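Local coordinates for protein formylmethanofuran--tetrahydromethanopterin formyltransferase (Methanosarcina barkeri, PDB 1M5S) that catalyses the reversible transfer of a formyl group from formylmethanofuran to tetrahydromethanopterin, an early step in making methane from carbon dioxide, at residues R22-K30 with E57-D67; A179-L190 with A260-V271. All coordinates share one frame; numbering follows the deposited sequence. Where two conformers were deposited one is given.

Interaction 1: residues R22-K30 with E57-D67; sequences RVLITAATK and ERLASPSETPD
R22 meets E57 side-on: its guanidinium presents NE and NH2 to the two carboxylate oxygens, and the two flat groups lie 20° apart, nearly coplanar. NE points almost straight at OE1 of E57 over 3.1 Å, and NH2 of R22 reaches OE2 of E57 at 2.9 Å, both oxygens being met on their syn side. The extended chain of R22, with CG anti to the backbone N (chi1 -155°), crosses the E57 side chain at about a right angle. Further bonds hold the carboxylate, from the backbone N of G192 and NE2 of Q75, while R22 gives NH1 to the carbonyl of G107 and makes a cation-pi contact with Y73. R58 also comes close, its NH2 4.0 Å from NH2 of R22; its positive charge is matched by E64, which it grips end-on through NH1 and NH2.

Strands 12-26 and 53-60 are not paired with each other here. Both pair antiparallel with strand 71-78, and their segments run at 36° with axes 8.4 Å apart, so side chains fill the interval. L24 points its two methyls into it: CD1 lies 3.6 Å from CB of A60, while CD2 meets CD of the P66 ring tip to tip in a tight 3.5 Å approach. T65 crosses the leucine and sets CG2 beside the same CD2.

At the end of strand 12-26, T26 meets D67, which comes from the opposite direction. OG1 of T26 donates to OD2 of D67 at 2.7 Å, on the syn side and a little out of the carboxylate plane. R69 binds both partners, forming a salt bridge to this same OD2 and a hydrogen bond to OG1 of T26. In one of its two conformers the K30 side chain crosses L59 at about a right angle.

Interaction 2: residues A179-L190 with A260-V271; sequences AAEAAVDTIAEL and AMKAGIKAAVTV
A183 and G264 bring the two helices together, their CA atoms 4.0 Å apart and CB of A183 only 3.2 Å from the carbonyl O of G264. The contact is made by small residues: CB of A179 lies 4.0 Å from CB of A268, and A182 faces A267.

Larger apolar groups close the two ends. I187 lays CG1 against the carbonyl O of A260 and CG2 against its CB, while CD1 of L190 sits over CA of A260 and beside CB of A263, the latter at 3.8 Å. At the other end CG2 of V271 covers CA of A179 at 3.6 Å.

The polar element is T186, whose OG1 binds the carbonyl O of A182 at 2.6 Å, within its own helix. This hydroxyl stands anti to the carbonyl carbon, beside the backbone N (chi1 -50°), and rests against CB of A267, which leaves CG2 to meet CB of A263. An alanine at T186 is likely to open a gap beside A263 and A267 and leave the A182 carbonyl with the backbone N of residue 186 as its one donor here.

The segments 179-187 and 260-268 run roughly antiparallel, their directions 143° apart, with F166, I168 and I247 beneath: a close alanine-glycine helix pair packed on strands 147-170 and 243-251 of the proximal lobe, consistent with an alpha/beta sandwich.

Overall arrangement
Interaction 1 belongs to the N-terminal part of the formyltransferase and interaction 2 to the proximal lobe; their centres are 23 Å apart, yet they touch. The type I turn I187-L190 reaches strand 53-60, where CB of R58 lies 3.3 Å from the carbonyl O of A188. E191 and G192, directly after L190, continue this junction by meeting E57. Both also face the second subunit of the homotetramer: OG of S61 in interaction 1 bonds to OE1 of E189 of the second subunit, and OE1 of E189 in interaction 2 receives the reciprocal bond from S61 of that subunit. P62 packs there against E189 of the second subunit.

Interaction 1: residues R22-K30 with E57-D67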
loop_
_atom_site.group_PDB
_atom_site.type_symbol
_atom_site.label_atom_id
_atom_site.label_comp_id
_atom_site.label_asym_id
_atom_site.label_seq_id
_atom_site.Cartn_x
_atom_site.Cartn_y
_atom_site.Cartn_z
ATOM N N ARG A 22 -7.077 14.014 20.753
ATOM C CA ARG A 22 -6.068 13.986 19.686
ATOM C C ARG A 22 -4.768 13.384 20.227
ATOM O O ARG A 22 -4.287 13.765 21.305
ATOM C CB ARG A 22 -5.816 15.414 19.206
ATOM C CG ARG A 22 -5.299 15.503 17.769
ATOM C CD ARG A 22 -4.508 16.788 17.528
ATOM N NE ARG A 22 -4.408 17.169 16.114
ATOM C CZ ARG A 22 -3.471 18.003 15.645
ATOM N NH1 ARG A 22 -2.558 18.542 16.467
ATOM N NH2 ARG A 22 -3.358 18.362 14.361
ATOM N N VAL A 23 -4.258 12.384 19.505
ATOM C CA VAL A 23 -3.013 11.682 19.847
ATOM C C VAL A 23 -2.075 11.645 18.631
ATOM O O VAL A 23 -2.503 11.318 17.527
ATOM C CB VAL A 23 -3.273 10.209 20.282
ATOM C CG1 VAL A 23 -1.993 9.581 20.784
ATOM C CG2 VAL A 23 -4.346 10.151 21.334
ATOM N N LEU A 24 -0.792 11.931 18.852
ATOM C CA LEU A 24 0.237 11.749 17.833
ATOM C C LEU A 24 1.001 10.450 18.076
ATOM O O LEU A 24 1.571 10.252 19.150
ATOM C CB LEU A 24 1.222 12.919 17.855
ATOM C CG LEU A 24 2.464 12.834 16.967
ATOM C CD1 LEU A 24 2.064 12.756 15.506
ATOM C CD2 LEU A 24 3.328 14.044 17.202
ATOM N N ILE A 25 0.904 9.522 17.129
ATOM C CA ILE A 25 1.717 8.311 17.169
ATOM C C ILE A 25 2.884 8.465 16.194
ATOM O O ILE A 25 2.669 8.689 15.004
ATOM C CB ILE A 25 0.897 7.050 16.786
ATOM C CG1 ILE A 25 -0.350 6.938 17.668
ATOM C CG2 ILE A 25 1.750 5.790 16.962
ATOM C CD1 ILE A 25 -1.409 6.019 17.113
ATOM N N THR A 26 4.109 8.489 16.721
ATOM C CA THR A 26 5.293 8.426 15.866
ATOM C C THR A 26 5.850 7.013 15.837
ATOM O O THR A 26 5.455 6.161 16.643
ATOM C CB THR A 26 6.412 9.382 16.318
ATOM O OG1 THR A 26 7.001 8.894 17.525
ATOM C CG2 THR A 26 5.871 10.804 16.534
ATOM N N ALA A 27 6.679 6.739 14.833
ATOM C CA ALA A 27 7.256 5.416 14.645
ATOM C C ALA A 27 8.495 5.539 13.778
ATOM O O ALA A 27 8.826 6.636 13.316
ATOM C CB ALA A 27 6.240 4.483 13.997
ATOM N N ALA A 28 9.197 4.422 13.593
ATOM C CA ALA A 28 10.466 4.425 12.870
ATOM C C ALA A 28 10.265 4.879 11.426
ATOM O O ALA A 28 11.093 5.623 10.884
ATOM C CB ALA A 28 11.104 3.031 12.910
ATOM N N THR A 29 9.147 4.448 10.828
ATOM C CA THR A 29 8.784 4.803 9.451
ATOM C C THR A 29 7.293 5.109 9.355
ATOM O O THR A 29 6.519 4.684 10.216
ATOM C CB THR A 29 9.076 3.641 8.465
ATOM O OG1 THR A 29 8.177 2.556 8.736
ATOM C CG2 THR A 29 10.521 3.153 8.600
ATOM N N LYS A 30 6.903 5.797 8.273
ATOM C CA LYS A 30 5.500 6.052 7.936
ATOM C C LYS A 30 4.653 4.791 8.047
ATOM O O LYS A 30 3.565 4.808 8.621
ATOM C CB LYS A 30 5.385 6.586 6.506
ATOM C CG LYS A 30 5.686 8.069 6.351
ATOM C CD LYS A 30 5.423 8.535 4.917
ATOM C CE LYS A 30 3.942 8.434 4.558
ATOM N NZ LYS A 30 3.704 8.045 3.135
ATOM N N GLU A 57 -6.513 11.410 11.354
ATOM C CA GLU A 57 -6.781 12.804 11.021
ATOM C C GLU A 57 -5.908 13.207 9.837
ATOM O O GLU A 57 -6.389 13.751 8.841
ATOM C CB GLU A 57 -6.478 13.683 12.246
ATOM C CG GLU A 57 -6.649 15.177 12.024
ATOM C CD GLU A 57 -6.130 16.005 13.168
ATOM O OE1 GLU A 57 -6.420 15.660 14.328
ATOM O OE2 GLU A 57 -5.414 16.993 12.904
ATOM N N ARG A 58 -4.620 12.937 9.967
ATOM C CA ARG A 58 -3.628 13.240 8.928
ATOM C C ARG A 58 -2.242 12.761 9.359
ATOM O O ARG A 58 -1.983 12.545 10.553
ATOM C CB ARG A 58 -3.568 14.751 8.687
ATOM C CG ARG A 58 -3.039 15.530 9.894
ATOM C CD ARG A 58 -2.096 16.671 9.505
ATOM N NE ARG A 58 -1.759 17.552 10.633
ATOM C CZ ARG A 58 -0.516 17.969 10.912
ATOM N NH1 ARG A 58 0.524 17.594 10.156
ATOM N NH2 ARG A 58 -0.208 18.773 11.940
ATOM N N LEU A 59 -1.397 12.498 8.372
ATOM C CA LEU A 59 -0.016 12.107 8.609
ATOM C C LEU A 59 0.778 13.267 9.189
ATOM O O LEU A 59 0.547 14.418 8.833
ATOM C CB LEU A 59 0.614 11.657 7.290
ATOM C CG LEU A 59 0.449 10.215 6.810
ATOM C CD1 LEU A 59 -0.851 9.623 7.286
ATOM C CD2 LEU A 59 0.529 10.198 5.294
ATOM N N ALA A 60 1.713 12.949 10.081
ATOM C CA ALA A 60 2.621 13.939 10.643
ATOM C C ALA A 60 3.995 13.842 9.999
ATOM O O ALA A 60 4.587 12.763 9.940
ATOM C CB ALA A 60 2.740 13.740 12.131
ATOM N N SER A 61 4.493 14.978 9.523
ATOM C CA SER A 61 5.825 15.077 8.943
ATOM C C SER A 61 6.884 14.915 10.025
ATOM O O SER A 61 6.694 15.367 11.151
ATOM C CB SER A 61 5.992 16.442 8.262
ATOM O OG SER A 61 7.321 16.642 7.814
ATOM N N PRO A 62 8.049 14.336 9.672
ATOM C CA PRO A 62 9.195 14.307 10.586
ATOM C C PRO A 62 9.639 15.714 11.015
ATOM O O PRO A 62 10.264 15.887 12.063
ATOM C CB PRO A 62 10.275 13.595 9.773
ATOM C CG PRO A 62 9.528 12.798 8.781
ATOM C CD PRO A 62 8.354 13.638 8.412
ATOM N N SER A 63 9.287 16.714 10.213
ATOM C CA SER A 63 9.718 18.083 10.458
ATOM C C SER A 63 8.822 18.804 11.464
ATOM O O SER A 63 9.097 19.943 11.829
ATOM C CB SER A 63 9.761 18.864 9.140
ATOM O OG SER A 63 8.457 19.099 8.637
ATOM N N GLU A 64 7.806 18.115 11.977
ATOM C CA GLU A 64 6.859 18.748 12.889
ATOM C C GLU A 64 6.630 17.992 14.198
ATOM O O GLU A 64 5.963 18.498 15.092
ATOM C CB GLU A 64 5.521 18.973 12.178
ATOM C CG GLU A 64 4.641 17.736 12.089
ATOM C CD GLU A 64 3.341 17.991 11.365
ATOM O OE1 GLU A 64 2.566 18.848 11.827
ATOM O OE2 GLU A 64 3.088 17.331 10.335
ATOM N N THR A 65 7.150 16.772 14.298
ATOM C CA THR A 65 6.922 15.940 15.482
ATOM C C THR A 65 7.977 16.196 16.553
ATOM O O THR A 65 9.086 16.648 16.247
ATOM C CB THR A 65 6.941 14.439 15.136
ATOM O OG1 THR A 65 8.199 14.107 14.534
ATOM C CG2 THR A 65 5.798 14.094 14.190
ATOM N N PRO A 66 7.640 15.917 17.827
ATOM C CA PRO A 66 8.518 16.191 18.970
ATOM C C PRO A 66 9.855 15.463 18.855
ATOM O O PRO A 66 10.899 16.010 19.215
ATOM C CB PRO A 66 7.715 15.684 20.157
ATOM C CG PRO A 66 6.294 15.789 19.701
ATOM C CD PRO A 66 6.348 15.369 18.272
ATOM N N ASP A 67 9.826 14.266 18.271
ATOM C CA ASP A 67 11.016 13.430 18.147
ATOM C C ASP A 67 11.593 13.380 16.734
ATOM O O ASP A 67 12.506 12.600 16.457
ATOM C CB ASP A 67 10.714 12.003 18.644
ATOM C CG ASP A 67 9.638 11.304 17.833
ATOM O OD1 ASP A 67 9.094 11.908 16.883
ATOM O OD2 ASP A 67 9.326 10.140 18.166
#

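Interaction 2: residues A179-L190 with A260-V271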
loop_
_atom_site.group_PDB
_atom_site.type_symbol
_atom_site.label_atom_id
_atom_site.label_comp_id
_atom_site.label_asym_id
_atom_site.label_seq_id
_atom_site.Cartn_x
_atom_site.Cartn_y
_atom_site.Cartn_z
ATOM N N ALA A 179 -15.740 8.496 -6.005
ATOM C CA ALA A 179 -15.947 9.867 -5.560
ATOM C C ALA A 179 -15.738 9.984 -4.046
ATOM O O ALA A 179 -15.018 10.870 -3.585
ATOM C CB ALA A 179 -17.350 10.334 -5.956
ATOM N N ALA A 180 -16.240 8.997 -3.307
ATOM C CA ALA A 180 -16.060 8.931 -1.860
ATOM C C ALA A 180 -14.592 8.724 -1.510
ATOM O O ALA A 180 -14.045 9.402 -0.638
ATOM C CB ALA A 180 -16.897 7.802 -1.282
ATOM N N GLU A 181 -13.938 7.842 -2.257
ATOM C CA GLU A 181 -12.520 7.554 -2.042
ATOM C C GLU A 181 -11.672 8.812 -2.225
ATOM O O GLU A 181 -10.822 9.114 -1.382
ATOM C CB GLU A 181 -12.057 6.462 -3.011
ATOM C CG GLU A 181 -10.593 6.099 -2.896
ATOM C CD GLU A 181 -10.163 5.046 -3.895
ATOM O OE1 GLU A 181 -11.038 4.348 -4.460
ATOM O OE2 GLU A 181 -8.937 4.892 -4.087
ATOM N N ALA A 182 -11.935 9.554 -3.301
ATOM C CA ALA A 182 -11.225 10.805 -3.577
ATOM C C ALA A 182 -11.481 11.828 -2.474
ATOM O O ALA A 182 -10.549 12.491 -2.015
ATOM C CB ALA A 182 -11.653 11.371 -4.916
ATOM N N ALA A 183 -12.732 11.920 -2.020
ATOM C CA ALA A 183 -13.090 12.820 -0.919
ATOM C C ALA A 183 -12.379 12.461 0.394
ATOM O O ALA A 183 -11.827 13.335 1.069
ATOM C CB ALA A 183 -14.602 12.825 -0.719
ATOM N N VAL A 184 -12.336 11.169 0.715
ATOM C CA VAL A 184 -11.665 10.700 1.924
ATOM C C VAL A 184 -10.148 10.939 1.900
ATOM O O VAL A 184 -9.565 11.342 2.911
ATOM C CB VAL A 184 -11.968 9.208 2.162
ATOM C CG1 VAL A 184 -11.045 8.623 3.236
ATOM C CG2 VAL A 184 -13.415 9.063 2.584
ATOM N N ASP A 185 -9.520 10.734 0.741
ATOM C CA ASP A 185 -8.090 11.000 0.587
ATOM C C ASP A 185 -7.810 12.484 0.783
ATOM O O ASP A 185 -6.768 12.861 1.313
ATOM C CB ASP A 185 -7.603 10.578 -0.804
ATOM C CG ASP A 185 -7.455 9.071 -0.950
ATOM O OD1 ASP A 185 -7.277 8.362 0.064
ATOM O OD2 ASP A 185 -7.490 8.587 -2.096
ATOM N N THR A 186 -8.725 13.322 0.304
ATOM C CA THR A 186 -8.585 14.772 0.422
ATOM C C THR A 186 -8.727 15.214 1.876
ATOM O O THR A 186 -7.922 15.992 2.380
ATOM C CB THR A 186 -9.651 15.492 -0.413
ATOM O OG1 THR A 186 -9.647 14.950 -1.736
ATOM C CG2 THR A 186 -9.362 16.978 -0.488
ATOM N N ILE A 187 -9.736 14.676 2.550
ATOM C CA ILE A 187 -9.985 14.999 3.945
ATOM C C ILE A 187 -8.841 14.528 4.850
ATOM O O ILE A 187 -8.492 15.217 5.805
ATOM C CB ILE A 187 -11.334 14.402 4.409
ATOM C CG1 ILE A 187 -12.472 15.063 3.622
ATOM C CG2 ILE A 187 -11.531 14.617 5.908
ATOM C CD1 ILE A 187 -13.816 14.408 3.804
ATOM N N ALA A 188 -8.154 13.456 4.456
ATOM C CA ALA A 188 -7.038 12.947 5.252
ATOM C C ALA A 188 -5.776 13.813 5.117
ATOM O O ALA A 188 -4.797 13.605 5.836
ATOM C CB ALA A 188 -6.740 11.497 4.885
ATOM N N GLU A 189 -5.814 14.799 4.223
ATOM C CA GLU A 189 -4.745 15.799 4.149
ATOM C C GLU A 189 -5.001 16.945 5.126
ATOM O O GLU A 189 -4.119 17.765 5.371
ATOM C CB GLU A 189 -4.634 16.396 2.745
ATOM C CG GLU A 189 -4.404 15.422 1.600
ATOM C CD GLU A 189 -4.563 16.090 0.224
ATOM O OE1 GLU A 189 -5.019 17.258 0.152
ATOM O OE2 GLU A 189 -4.251 15.438 -0.795
ATOM N N LEU A 190 -6.240 17.050 5.600
ATOM C CA LEU A 190 -6.685 18.216 6.362
ATOM C C LEU A 190 -6.594 18.041 7.882
ATOM O O LEU A 190 -7.051 17.040 8.441
ATOM C CB LEU A 190 -8.121 18.579 5.968
ATOM C CG LEU A 190 -8.369 18.969 4.507
ATOM C CD1 LEU A 190 -9.841 19.263 4.302
ATOM C CD2 LEU A 190 -7.536 20.176 4.143
ATOM N N ALA A 260 -13.450 20.397 5.512
ATOM C CA ALA A 260 -13.461 18.997 5.094
ATOM C C ALA A 260 -14.634 18.695 4.165
ATOM O O ALA A 260 -14.468 18.016 3.158
ATOM C CB ALA A 260 -13.504 18.081 6.318
ATOM N N MET A 261 -15.819 19.191 4.511
ATOM C CA MET A 261 -17.003 19.028 3.668
ATOM C C MET A 261 -16.805 19.682 2.304
ATOM O O MET A 261 -17.080 19.075 1.269
ATOM C CB MET A 261 -18.228 19.632 4.355
ATOM C CG MET A 261 -18.642 18.892 5.617
ATOM S SD MET A 261 -20.064 19.625 6.462
ATOM C CE MET A 261 -21.373 19.223 5.348
ATOM N N LYS A 262 -16.236 20.883 2.307
ATOM C CA LYS A 262 -16.001 21.617 1.075
ATOM C C LYS A 262 -14.971 20.907 0.181
ATOM O O LYS A 262 -15.231 20.670 -1.001
ATOM C CB LYS A 262 -15.539 23.042 1.397
ATOM C CG LYS A 262 -15.274 23.918 0.179
ATOM C CD LYS A 262 -14.847 25.305 0.596
ATOM C CE LYS A 262 -14.485 26.149 -0.603
ATOM N NZ LYS A 262 -14.180 27.548 -0.206
ATOM N N ALA A 263 -13.817 20.558 0.754
ATOM C CA ALA A 263 -12.751 19.883 0.009
ATOM C C ALA A 263 -13.212 18.516 -0.484
ATOM O O ALA A 263 -12.963 18.136 -1.638
ATOM C CB ALA A 263 -11.512 19.733 0.885
ATOM N N GLY A 264 -13.961 17.822 0.368
ATOM C CA GLY A 264 -14.466 16.505 0.022
ATOM C C GLY A 264 -15.468 16.547 -1.115
ATOM O O GLY A 264 -15.435 15.691 -2.003
ATOM N N ILE A 265 -16.354 17.544 -1.093
ATOM C CA ILE A 265 -17.355 17.709 -2.139
ATOM C C ILE A 265 -16.683 18.095 -3.452
ATOM O O ILE A 265 -16.995 17.533 -4.497
ATOM C CB ILE A 265 -18.413 18.778 -1.747
ATOM C CG1 ILE A 265 -19.402 18.180 -0.741
ATOM C CG2 ILE A 265 -19.172 19.272 -2.987
ATOM C CD1 ILE A 265 -20.265 19.203 -0.042
ATOM N N LYS A 266 -15.691 18.982 -3.377
ATOM C CA LYS A 266 -15.006 19.463 -4.577
ATOM C C LYS A 266 -14.175 18.367 -5.248
ATOM O O LYS A 266 -13.978 18.387 -6.464
ATOM C CB LYS A 266 -14.115 20.663 -4.237
ATOM C CG LYS A 266 -14.885 21.865 -3.702
ATOM C CD LYS A 266 -14.580 23.119 -4.489
ATOM C CE LYS A 266 -13.190 23.641 -4.201
ATOM N NZ LYS A 266 -12.892 24.836 -5.033
ATOM N N ALA A 267 -13.705 17.409 -4.452
ATOM C CA ALA A 267 -12.988 16.252 -4.987
ATOM C C ALA A 267 -13.957 15.208 -5.538
ATOM O O ALA A 267 -13.719 14.637 -6.600
ATOM C CB ALA A 267 -12.097 15.639 -3.910
ATOM N N ALA A 268 -15.084 15.020 -4.853
ATOM C CA ALA A 268 -16.114 14.083 -5.297
ATOM C C ALA A 268 -16.704 14.415 -6.666
ATOM O O ALA A 268 -16.970 13.511 -7.460
ATOM C CB ALA A 268 -17.227 13.995 -4.264
ATOM N N VAL A 269 -16.956 15.692 -6.936
ATOM C CA VAL A 269 -17.592 16.058 -8.206
ATOM C C VAL A 269 -16.648 16.033 -9.411
ATOM O O VAL A 269 -17.063 16.342 -10.526
ATOM C CB VAL A 269 -18.284 17.460 -8.152
ATOM C CG1 VAL A 269 -19.293 17.505 -7.018
ATOM C CG2 VAL A 269 -17.242 18.566 -8.022
ATOM N N THR A 270 -15.385 15.673 -9.193
ATOM C CA THR A 270 -14.452 15.518 -10.309
ATOM C C THR A 270 -14.579 14.153 -10.980
ATOM O O THR A 270 -14.055 13.951 -12.072
ATOM C CB THR A 270 -12.979 15.738 -9.870
ATOM O OG1 THR A 270 -12.595 14.744 -8.911
ATOM C CG2 THR A 270 -12.806 17.110 -9.257
ATOM N N VAL A 271 -15.298 13.236 -10.330
ATOM C CA VAL A 271 -15.513 11.881 -10.846
ATOM C C VAL A 271 -16.724 11.848 -11.781
ATOM O O VAL A 271 -17.843 12.145 -11.367
ATOM C CB VAL A 271 -15.747 10.863 -9.686
ATOM C CG1 VAL A 271 -16.078 9.469 -10.247
ATOM C CG2 VAL A 271 -14.511 10.795 -8.781
#